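Local coordinates for protein HTH-type dhaKLM operon transcriptional activator DhaS (Lactococcus lactis, PDB 2IU5) that activates transcription of the dhaKLM operon together with DhaQ in response to dihydroxyacetone, binding as a TetR-family homodimer to an inverted repeat at the operon promoter, at residues S62-F65 with E66-A70; L86-L89 with L90-L93; E95-I98 with F99-I103; T157-S160 with I161-N165. The protein carries 1 engineered substitution. All coordinates share one frame; numbering follows the deposited sequence.

Contact 1 of 4, residues S62-F65 with E66-A70; sequences SWIF and ENDFA
Asn-67 lies flat over the six-membered ring of Trp-63, one helical turn back on helix 57-73. Its CB sits 3.9 Å from the centroid of that ring, almost on the ring normal, in a CH-pi contact. Its amide continues the layer, 15° from parallel with the indole. Both side chains leave with CG anti to the backbone N (chi1 -173° for Trp-63, 173° for Asn-67), which sends them off side by side. Backbone bonds run beneath: Asn-67 N reaches Trp-63 O at 2.8 Å, and Asp-68 N reaches Ile-64 O at 2.9 Å. The bond from Phe-69 N to Phe-65 O is stretched and weak, and the same oxygen lies 3.2 Å from Phe-69 CD2, in plane at the ring edge. Asn-67 ND2 donates to Asp-68 OD1 at 2.9 Å, on the anti lone pair, while Asp-68 OD2 takes Tyr-92 OH and a salt bridge from Lys-23; the buried carboxylate thus has partners on both oxygens. With an alanine for Asn-67 the amide is gone, and Asp-68 OD1 would probably lose its donor and the indole face its flat neighbour. Around this turn, helix 13-28 packs on Trp-63 and Ile-64, helix 97-106 on Phe-65, and helix 110-132 on Phe-69.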
loop_
_atom_site.group_PDB
_atom_site.type_symbol
_atom_site.label_atom_id
_atom_site.label_comp_id
_atom_site.label_asym_id
_atom_site.label_seq_id
_atom_site.Cartn_x
_atom_site.Cartn_y
_atom_site.Cartn_z
ATOM N N SER A 62 -15.089 7.491 -15.485
ATOM C CA SER A 62 -13.849 6.976 -16.055
ATOM C C SER A 62 -13.055 8.134 -16.644
ATOM O O SER A 62 -11.828 8.239 -16.467
ATOM C CB SER A 62 -14.176 5.950 -17.136
ATOM O OG SER A 62 -14.658 4.765 -16.528
ATOM N N TRP A 63 -13.752 9.018 -17.350
ATOM C CA TRP A 63 -13.103 10.151 -17.994
ATOM C C TRP A 63 -12.507 11.086 -16.946
ATOM O O TRP A 63 -11.365 11.562 -17.090
ATOM C CB TRP A 63 -14.082 10.899 -18.935
ATOM C CG TRP A 63 -13.344 11.951 -19.709
ATOM C CD1 TRP A 63 -12.634 11.760 -20.844
ATOM C CD2 TRP A 63 -13.230 13.342 -19.390
ATOM N NE1 TRP A 63 -12.082 12.936 -21.272
ATOM C CE2 TRP A 63 -12.430 13.927 -20.395
ATOM C CE3 TRP A 63 -13.719 14.155 -18.362
ATOM C CZ2 TRP A 63 -12.112 15.285 -20.411
ATOM C CZ3 TRP A 63 -13.400 15.503 -18.376
ATOM C CH2 TRP A 63 -12.600 16.054 -19.395
ATOM N N ILE A 64 -13.262 11.351 -15.885
ATOM C CA ILE A 64 -12.771 12.218 -14.820
ATOM C C ILE A 64 -11.484 11.645 -14.225
ATOM O O ILE A 64 -10.516 12.375 -14.016
ATOM C CB ILE A 64 -13.844 12.381 -13.747
ATOM C CG1 ILE A 64 -14.895 13.370 -14.249
ATOM C CG2 ILE A 64 -13.256 12.897 -12.446
ATOM C CD1 ILE A 64 -16.204 13.252 -13.449
ATOM N N PHE A 65 -11.473 10.345 -13.958
ATOM C CA PHE A 65 -10.300 9.731 -13.327
ATOM C C PHE A 65 -9.099 9.880 -14.263
ATOM O O PHE A 65 -7.989 10.252 -13.841
ATOM C CB PHE A 65 -10.563 8.238 -13.092
ATOM C CG PHE A 65 -11.702 7.935 -12.148
ATOM C CD1 PHE A 65 -12.105 8.838 -11.173
ATOM C CD2 PHE A 65 -12.362 6.726 -12.257
ATOM C CE1 PHE A 65 -13.164 8.519 -10.320
ATOM C CE2 PHE A 65 -13.406 6.413 -11.413
ATOM C CZ PHE A 65 -13.802 7.302 -10.459
ATOM N N GLU A 66 -9.291 9.599 -15.545
ATOM C CA GLU A 66 -8.154 9.620 -16.470
ATOM C C GLU A 66 -7.658 11.046 -16.672
ATOM O O GLU A 66 -6.452 11.309 -16.672
ATOM C CB GLU A 66 -8.580 9.062 -17.815
ATOM C CG GLU A 66 -8.813 7.582 -17.821
ATOM C CD GLU A 66 -9.346 7.115 -19.166
ATOM O OE1 GLU A 66 -9.928 7.929 -19.934
ATOM O OE2 GLU A 66 -9.176 5.919 -19.444
ATOM N N ASN A 67 -8.587 11.969 -16.845
ATOM C CA ASN A 67 -8.227 13.340 -17.171
ATOM C C ASN A 67 -7.616 14.050 -15.973
ATOM O O ASN A 67 -6.606 14.738 -16.102
ATOM C CB ASN A 67 -9.480 14.109 -17.554
ATOM C CG ASN A 67 -9.204 15.586 -17.751
ATOM O OD1 ASN A 67 -8.784 15.992 -18.831
ATOM N ND2 ASN A 67 -9.435 16.399 -16.706
ATOM N N ASP A 68 -8.225 13.895 -14.806
ATOM C CA ASP A 68 -7.855 14.765 -13.688
ATOM C C ASP A 68 -6.458 14.388 -13.192
ATOM O O ASP A 68 -5.628 15.259 -12.927
ATOM C CB ASP A 68 -8.865 14.653 -12.543
ATOM C CG ASP A 68 -10.139 15.453 -12.805
ATOM O OD1 ASP A 68 -10.310 15.984 -13.929
ATOM O OD2 ASP A 68 -10.951 15.542 -11.867
ATOM N N PHE A 69 -6.189 13.090 -13.059
ATOM C CA PHE A 69 -4.871 12.662 -12.603
ATOM C C PHE A 69 -3.768 12.969 -13.596
ATOM O O PHE A 69 -2.680 13.374 -13.185
ATOM C CB PHE A 69 -4.871 11.196 -12.167
ATOM C CG PHE A 69 -5.587 10.983 -10.862
ATOM C CD1 PHE A 69 -4.908 11.096 -9.655
ATOM C CD2 PHE A 69 -6.948 10.674 -10.834
ATOM C CE1 PHE A 69 -5.591 10.898 -8.436
ATOM C CE2 PHE A 69 -7.634 10.473 -9.626
ATOM C CZ PHE A 69 -6.960 10.585 -8.429
ATOM N N ALA A 70 -4.023 12.789 -14.885
ATOM C CA ALA A 70 -3.029 13.175 -15.902
ATOM C C ALA A 70 -2.760 14.677 -15.901
ATOM O O ALA A 70 -1.619 15.120 -16.048
ATOM C CB ALA A 70 -3.496 12.735 -17.277
#

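Contact 2 of 4, residues L86-L89 with L90-L93; sequences LLLL and LRYL
Leu-86 and Leu-90 meet on the buried side of helix 82-95, where Leu-86 CD1 comes 4.0 Å from Leu-90 CG and the two side chains cross at a slant. Three residues further on, Leu-89 and Leu-93 repeat the i to i+4 pairing more loosely, with CG of the first 4.4 Å from CD1 of the second. Under these leucines the i to i+4 bonds are regular; Leu-90 N to Leu-86 O, at 2.9 Å, is nearly straight (N-H...O 170°). The buried leucines of this helix of the TetR-type C-terminal region pack on Trp-118 of helix 110-132, Leu-72 of helix 57-73 and Tyr-171 of helix 171-183. The outward side is built differently. There the extended chain of Arg-91 runs back over Leu-87, whose CD2 lies 3.9 Å above one face of the guanidinium, offset toward its rim. Leu-87 brings its methyls up by holding CG anti to the backbone N (chi1 176°). The charged end is also held by a salt bridge from NH2 to Glu-168. Leu-88, exposed to solvent, touches the same group only lightly, its CD2 4.4 Å from Arg-91 NH1. Tyr-92 puts its CB 3.3 Å from Leu-88 O, then carries its ring away to a hydrogen bond with Tyr-100 OH.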
loop_
_atom_site.group_PDB
_atom_site.type_symbol
_atom_site.label_atom_id
_atom_site.label_comp_id
_atom_site.label_asym_id
_atom_site.label_seq_id
_atom_site.Cartn_x
_atom_site.Cartn_y
_atom_site.Cartn_z
ATOM N N LEU A 86 2.818 17.210 -6.711
ATOM C CA LEU A 86 2.366 16.528 -5.514
ATOM C C LEU A 86 1.467 17.426 -4.671
ATOM O O LEU A 86 0.409 16.971 -4.220
ATOM C CB LEU A 86 3.563 16.029 -4.705
ATOM C CG LEU A 86 3.174 15.487 -3.336
ATOM C CD1 LEU A 86 2.255 14.254 -3.457
ATOM C CD2 LEU A 86 4.492 15.139 -2.601
ATOM N N LEU A 87 1.861 18.674 -4.451
ATOM C CA LEU A 87 1.023 19.610 -3.691
ATOM C C LEU A 87 -0.344 19.749 -4.350
ATOM O O LEU A 87 -1.380 19.648 -3.687
ATOM C CB LEU A 87 1.688 20.974 -3.548
ATOM C CG LEU A 87 0.825 22.023 -2.848
ATOM C CD1 LEU A 87 0.485 21.557 -1.431
ATOM C CD2 LEU A 87 1.597 23.355 -2.854
ATOM N N LEU A 88 -0.365 19.981 -5.654
ATOM C CA LEU A 88 -1.663 20.149 -6.326
ATOM C C LEU A 88 -2.517 18.889 -6.303
ATOM O O LEU A 88 -3.747 18.958 -6.181
ATOM C CB LEU A 88 -1.482 20.708 -7.735
ATOM C CG LEU A 88 -0.840 22.108 -7.681
ATOM C CD1 LEU A 88 -0.805 22.737 -9.056
ATOM C CD2 LEU A 88 -1.542 23.051 -6.679
ATOM N N LEU A 89 -1.889 17.732 -6.411
ATOM C CA LEU A 89 -2.626 16.484 -6.253
ATOM C C LEU A 89 -3.243 16.334 -4.855
ATOM O O LEU A 89 -4.433 15.978 -4.708
ATOM C CB LEU A 89 -1.677 15.335 -6.586
ATOM C CG LEU A 89 -2.279 13.950 -6.576
ATOM C CD1 LEU A 89 -3.455 13.862 -7.533
ATOM C CD2 LEU A 89 -1.221 12.905 -6.913
ATOM N N LEU A 90 -2.472 16.591 -3.798
ATOM C CA LEU A 90 -3.040 16.525 -2.452
ATOM C C LEU A 90 -4.194 17.513 -2.275
ATOM O O LEU A 90 -5.223 17.170 -1.694
ATOM C CB LEU A 90 -1.966 16.768 -1.380
ATOM C CG LEU A 90 -0.879 15.695 -1.389
ATOM C CD1 LEU A 90 0.223 16.064 -0.374
ATOM C CD2 LEU A 90 -1.438 14.294 -1.099
ATOM N N ARG A 91 -4.028 18.736 -2.763
ATOM C CA ARG A 91 -5.096 19.718 -2.710
ATOM C C ARG A 91 -6.339 19.267 -3.468
ATOM O O ARG A 91 -7.455 19.478 -3.002
ATOM C CB ARG A 91 -4.618 21.045 -3.279
ATOM C CG ARG A 91 -3.787 21.807 -2.291
ATOM C CD ARG A 91 -3.543 23.256 -2.700
ATOM N NE ARG A 91 -2.659 23.828 -1.711
ATOM C CZ ARG A 91 -1.934 24.918 -1.922
ATOM N NH1 ARG A 91 -2.011 25.537 -3.099
ATOM N NH2 ARG A 91 -1.151 25.379 -0.967
ATOM N N TYR A 92 -6.157 18.657 -4.627
ATOM C CA TYR A 92 -7.270 18.165 -5.430
ATOM C C TYR A 92 -8.015 17.097 -4.659
ATOM O O TYR A 92 -9.258 17.081 -4.620
ATOM C CB TYR A 92 -6.710 17.598 -6.732
ATOM C CG TYR A 92 -7.696 16.742 -7.520
ATOM C CD1 TYR A 92 -8.650 17.325 -8.349
ATOM C CD2 TYR A 92 -7.652 15.353 -7.430
ATOM C CE1 TYR A 92 -9.543 16.533 -9.072
ATOM C CE2 TYR A 92 -8.530 14.554 -8.138
ATOM C CZ TYR A 92 -9.469 15.154 -8.953
ATOM O OH TYR A 92 -10.320 14.323 -9.636
ATOM N N LEU A 93 -7.277 16.188 -4.029
ATOM C CA LEU A 93 -7.922 15.101 -3.283
ATOM C C LEU A 93 -8.648 15.652 -2.065
ATOM O O LEU A 93 -9.729 15.158 -1.712
ATOM C CB LEU A 93 -6.920 14.014 -2.871
ATOM C CG LEU A 93 -6.339 13.324 -4.105
ATOM C CD1 LEU A 93 -5.188 12.440 -3.638
ATOM C CD2 LEU A 93 -7.378 12.475 -4.814
#

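Contact 3 of 4, residues E95-I98 with F99-I103; sequences ENQI and FYQKI
Ile-98 and Lys-102 run side by side on helix 97-106, the CG2 methyl of Ile-98 lying 3.6 Å from Lys-102 CE. Gln-101 crosses Gln-97 with the amide planes only 9° apart, and Gln-101 NE2 is 3.6 Å from Gln-97 OE1. Gln-101 CG also presses on the backbone, 3.1 Å from Gln-97 O. At the helix start, Asn-96 CB touches the Tyr-100 ring at CD2, 4.0 Å away. Asn-96 occupies the N-cap position, without a side-chain capping bond, and is also the first residue to leave helical geometry after helix 82-95, so it forms the corner between two consecutive helices of the TetR-type C-terminal region. Asn-96 O accepts Tyr-100 N at 3.0 Å, in the carbonyl plane, and so starts the new helix. Further out, several polar ends have partners. Asn-96 ND2 turns back to Tyr-92 O, Gln-101 NE2 reaches Ile-161 O, and Lys-102 NZ donates to the carbonyls of Met-26 and Asn-29. Tyr-100 has CG anti to its carbonyl carbon (chi1 -75°), which puts the ring toward helix 82-95, its OH at Tyr-92 OH; Phe-99 CD2 lies 3.4 Å over the centre of one face of the Tyr-100 ring. Phe-99 packs on Phe-22, Met-26, Leu-61 and Phe-65.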
loop_
_atom_site.group_PDB
_atom_site.type_symbol
_atom_site.label_atom_id
_atom_site.label_comp_id
_atom_site.label_asym_id
_atom_site.label_seq_id
_atom_site.Cartn_x
_atom_site.Cartn_y
_atom_site.Cartn_z
ATOM N N GLU A 95 -10.044 18.754 -1.817
ATOM C CA GLU A 95 -11.203 19.461 -2.333
ATOM C C GLU A 95 -12.269 18.450 -2.709
ATOM O O GLU A 95 -13.468 18.663 -2.453
ATOM C CB GLU A 95 -10.813 20.276 -3.558
ATOM C CG GLU A 95 -11.991 20.955 -4.194
ATOM C CD GLU A 95 -11.558 21.990 -5.206
ATOM O OE1 GLU A 95 -10.369 22.382 -5.165
ATOM O OE2 GLU A 95 -12.421 22.389 -6.025
ATOM N N ASN A 96 -11.830 17.350 -3.310
ATOM C CA ASN A 96 -12.768 16.352 -3.794
ATOM C C ASN A 96 -12.820 15.135 -2.886
ATOM O O ASN A 96 -13.048 14.014 -3.365
ATOM C CB ASN A 96 -12.409 15.931 -5.214
ATOM C CG ASN A 96 -12.611 17.040 -6.200
ATOM O OD1 ASN A 96 -13.736 17.338 -6.606
ATOM N ND2 ASN A 96 -11.523 17.673 -6.597
ATOM N N GLN A 97 -12.606 15.352 -1.590
ATOM C CA GLN A 97 -12.518 14.236 -0.661
ATOM C C GLN A 97 -13.837 13.452 -0.605
ATOM O O GLN A 97 -13.837 12.217 -0.535
ATOM C CB GLN A 97 -12.168 14.754 0.721
ATOM C CG GLN A 97 -12.176 13.737 1.806
ATOM C CD GLN A 97 -12.500 14.448 3.081
ATOM O OE1 GLN A 97 -13.672 14.641 3.417
ATOM N NE2 GLN A 97 -11.463 14.855 3.800
ATOM N N ILE A 98 -14.968 14.147 -0.637
ATOM C CA ILE A 98 -16.231 13.441 -0.506
ATOM C C ILE A 98 -16.474 12.603 -1.759
ATOM O O ILE A 98 -16.908 11.453 -1.678
ATOM C CB ILE A 98 -17.396 14.385 -0.258
ATOM C CG1 ILE A 98 -17.255 14.972 1.136
ATOM C CG2 ILE A 98 -18.735 13.671 -0.483
ATOM C CD1 ILE A 98 -18.317 15.937 1.518
ATOM N N PHE A 99 -16.197 13.171 -2.926
ATOM C CA PHE A 99 -16.279 12.464 -4.202
ATOM C C PHE A 99 -15.478 11.177 -4.106
ATOM O O PHE A 99 -15.998 10.100 -4.440
ATOM C CB PHE A 99 -15.706 13.389 -5.286
ATOM C CG PHE A 99 -15.648 12.827 -6.688
ATOM C CD1 PHE A 99 -16.734 12.882 -7.546
ATOM C CD2 PHE A 99 -14.482 12.249 -7.153
ATOM C CE1 PHE A 99 -16.648 12.365 -8.835
ATOM C CE2 PHE A 99 -14.399 11.733 -8.435
ATOM C CZ PHE A 99 -15.484 11.790 -9.277
ATOM N N TYR A 100 -14.218 11.283 -3.660
ATOM C CA TYR A 100 -13.358 10.092 -3.639
ATOM C C TYR A 100 -13.743 9.099 -2.557
ATOM O O TYR A 100 -13.632 7.884 -2.770
ATOM C CB TYR A 100 -11.842 10.406 -3.697
ATOM C CG TYR A 100 -11.515 10.806 -5.107
ATOM C CD1 TYR A 100 -11.443 9.831 -6.112
ATOM C CD2 TYR A 100 -11.294 12.125 -5.454
ATOM C CE1 TYR A 100 -11.159 10.153 -7.422
ATOM C CE2 TYR A 100 -11.000 12.465 -6.788
ATOM C CZ TYR A 100 -10.934 11.464 -7.754
ATOM O OH TYR A 100 -10.656 11.768 -9.060
ATOM N N GLN A 101 -14.193 9.568 -1.398
ATOM C CA GLN A 101 -14.769 8.659 -0.407
ATOM C C GLN A 101 -15.877 7.823 -1.052
ATOM O O GLN A 101 -15.949 6.597 -0.853
ATOM C CB GLN A 101 -15.428 9.428 0.736
ATOM C CG GLN A 101 -14.498 10.125 1.665
ATOM C CD GLN A 101 -15.249 10.802 2.790
ATOM O OE1 GLN A 101 -16.476 10.977 2.723
ATOM N NE2 GLN A 101 -14.523 11.188 3.834
ATOM N N LYS A 102 -16.738 8.490 -1.822
ATOM C CA LYS A 102 -17.806 7.778 -2.505
ATOM C C LYS A 102 -17.318 6.772 -3.516
ATOM O O LYS A 102 -17.866 5.679 -3.611
ATOM C CB LYS A 102 -18.820 8.738 -3.111
ATOM C CG LYS A 102 -19.598 9.469 -2.050
ATOM C CD LYS A 102 -20.470 10.560 -2.651
ATOM C CE LYS A 102 -21.211 11.269 -1.540
ATOM N NZ LYS A 102 -21.888 12.532 -1.965
ATOM N N ILE A 103 -16.292 7.134 -4.266
ATOM C CA ILE A 103 -15.752 6.238 -5.282
ATOM C C ILE A 103 -15.117 5.003 -4.648
ATOM O O ILE A 103 -15.252 3.893 -5.181
ATOM C CB ILE A 103 -14.719 6.937 -6.138
ATOM C CG1 ILE A 103 -15.348 8.107 -6.907
ATOM C CG2 ILE A 103 -14.059 5.934 -7.087
ATOM C CD1 ILE A 103 -16.559 7.737 -7.713
#

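Contact 4 of 4, residues T157-S160 with I161-N165; sequences TRES and IIRGN
Ile-161 packs back onto the carbonyl of Thr-157, its CG1 3.2 Å from Thr-157 O, the oxygen that also accepts Ile-161 N. Ile-162 next lays its CD1 over the centre of the Arg-158 guanidinium, 3.5 Å above the plane. Arg-158 reaches this place extended, CG trans to the backbone N (chi1 175°); its NE has a long, weak ion pair with Glu-111. A serine at Arg-158 would probably bare the end of Ile-162 and leave Glu-111 without this distant charge. Arg-163 runs alongside Glu-159 and meets it through aliphatic carbons, CD to CG at 3.7 Å. Glu-159 OE2 and Arg-163 NH1, 4.4 Å apart, are beyond a salt bridge, though their opposite charges probably favour each other. Gly-164 then turns the chain with positive phi (75°), which favours glycine. Asn-165 N donates to Ser-160 O at 2.9 Å and Gly-164 N to Ile-161 O at 3.2 Å, the two bonds of a Schellman motif; a weak one joins Gly-164 N to Ser-160 O. Ile-156 O satisfies Ser-160 OG. The motif ends helix 139-163, whose last turns wedge Ile-161 between Phe-114 of helix 110-132 and Tyr-100 and Phe-104 of helix 97-106, while Leu-167 and Leu-170 cover Ser-160.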
loop_
_atom_site.group_PDB
_atom_site.type_symbol
_atom_site.label_atom_id
_atom_site.label_comp_id
_atom_site.label_asym_id
_atom_site.label_seq_id
_atom_site.Cartn_x
_atom_site.Cartn_y
_atom_site.Cartn_z
ATOM N N THR A 157 -2.924 8.092 1.637
ATOM C CA THR A 157 -3.917 9.028 1.098
ATOM C C THR A 157 -5.294 8.388 0.997
ATOM O O THR A 157 -6.298 9.029 1.302
ATOM C CB THR A 157 -3.487 9.640 -0.250
ATOM O OG1 THR A 157 -3.306 8.593 -1.212
ATOM C CG2 THR A 157 -2.217 10.441 -0.083
ATOM N N ARG A 158 -5.367 7.120 0.589
ATOM C CA ARG A 158 -6.642 6.408 0.669
ATOM C C ARG A 158 -7.237 6.448 2.073
ATOM O O ARG A 158 -8.417 6.754 2.246
ATOM C CB ARG A 158 -6.507 4.949 0.218
ATOM C CG ARG A 158 -7.814 4.160 0.403
ATOM C CD ARG A 158 -7.695 2.711 -0.087
ATOM N NE ARG A 158 -8.863 1.889 0.233
ATOM C CZ ARG A 158 -9.095 1.317 1.412
ATOM N NH1 ARG A 158 -8.242 1.463 2.422
ATOM N NH2 ARG A 158 -10.196 0.589 1.583
ATOM N N GLU A 159 -6.440 6.137 3.084
ATOM C CA GLU A 159 -6.960 6.140 4.453
ATOM C C GLU A 159 -7.432 7.531 4.856
ATOM O O GLU A 159 -8.486 7.674 5.470
ATOM C CB GLU A 159 -5.915 5.624 5.439
ATOM C CG GLU A 159 -6.379 5.694 6.882
ATOM C CD GLU A 159 -5.302 5.238 7.850
ATOM O OE1 GLU A 159 -4.104 5.423 7.526
ATOM O OE2 GLU A 159 -5.656 4.701 8.923
ATOM N N SER A 160 -6.665 8.558 4.516
ATOM C CA SER A 160 -7.028 9.926 4.885
ATOM C C SER A 160 -8.341 10.326 4.202
ATOM O O SER A 160 -9.213 10.956 4.809
ATOM C CB SER A 160 -5.931 10.856 4.408
ATOM O OG SER A 160 -4.782 10.619 5.197
ATOM N N ILE A 161 -8.483 9.957 2.942
ATOM C CA ILE A 161 -9.717 10.259 2.216
ATOM C C ILE A 161 -10.894 9.586 2.908
ATOM O O ILE A 161 -11.909 10.216 3.201
ATOM C CB ILE A 161 -9.617 9.778 0.765
ATOM C CG1 ILE A 161 -8.716 10.746 -0.000
ATOM C CG2 ILE A 161 -10.993 9.768 0.107
ATOM C CD1 ILE A 161 -8.226 10.245 -1.324
ATOM N N ILE A 162 -10.760 8.295 3.169
ATOM C CA ILE A 162 -11.868 7.549 3.742
ATOM C C ILE A 162 -12.250 8.089 5.124
ATOM O O ILE A 162 -13.447 8.122 5.473
ATOM C CB ILE A 162 -11.551 6.033 3.770
ATOM C CG1 ILE A 162 -11.481 5.505 2.340
ATOM C CG2 ILE A 162 -12.556 5.253 4.615
ATOM C CD1 ILE A 162 -11.087 4.043 2.237
ATOM N N ARG A 163 -11.243 8.507 5.891
ATOM C CA ARG A 163 -11.409 9.007 7.252
ATOM C C ARG A 163 -11.803 10.479 7.352
ATOM O O ARG A 163 -12.217 10.941 8.428
ATOM C CB ARG A 163 -10.174 8.709 8.114
ATOM C CG ARG A 163 -9.878 7.214 8.300
ATOM C CD ARG A 163 -8.811 6.932 9.359
ATOM N NE ARG A 163 -9.089 7.619 10.623
ATOM C CZ ARG A 163 -8.188 8.306 11.323
ATOM N NH1 ARG A 163 -6.934 8.406 10.892
ATOM N NH2 ARG A 163 -8.541 8.896 12.459
ATOM N N GLY A 164 -11.684 11.213 6.250
ATOM C CA GLY A 164 -11.941 12.653 6.261
ATOM C C GLY A 164 -10.837 13.470 6.912
ATOM O O GLY A 164 -11.111 14.510 7.512
ATOM N N ASN A 165 -9.596 13.010 6.799
ATOM C CA ASN A 165 -8.444 13.766 7.309
ATOM C C ASN A 165 -7.735 14.544 6.186
ATOM O O ASN A 165 -7.744 14.118 5.038
ATOM C CB ASN A 165 -7.450 12.803 7.976
ATOM C CG ASN A 165 -8.014 12.120 9.207
ATOM O OD1 ASN A 165 -7.809 10.928 9.411
ATOM N ND2 ASN A 165 -8.723 12.871 10.031
#

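How the contacts relate
A carboxylate and two tyrosine hydroxyls tie the first three contacts together: Asp-68 OD2 of contact 1 and Tyr-92 OH of contact 2 are 2.6 Å apart, and Tyr-92 OH stands equally far from Tyr-100 OH of contact 3. Phe-69 lies beside this chain, its CE2 3.3 Å from Tyr-100 OH and its CE1 3.8 Å from Leu-89 CD1. Contact 1, in the HTH tetR-type range, thereby meets the C-terminal region that holds the other three. Contacts 3 and 4, centres about 9 Å apart, join through Gln-101 NE2 and Ile-161 O at 2.9 Å. Contact 4 reaches contact 2 by leucine packing, but stays about 7 Å, nearest atoms, from contact 1.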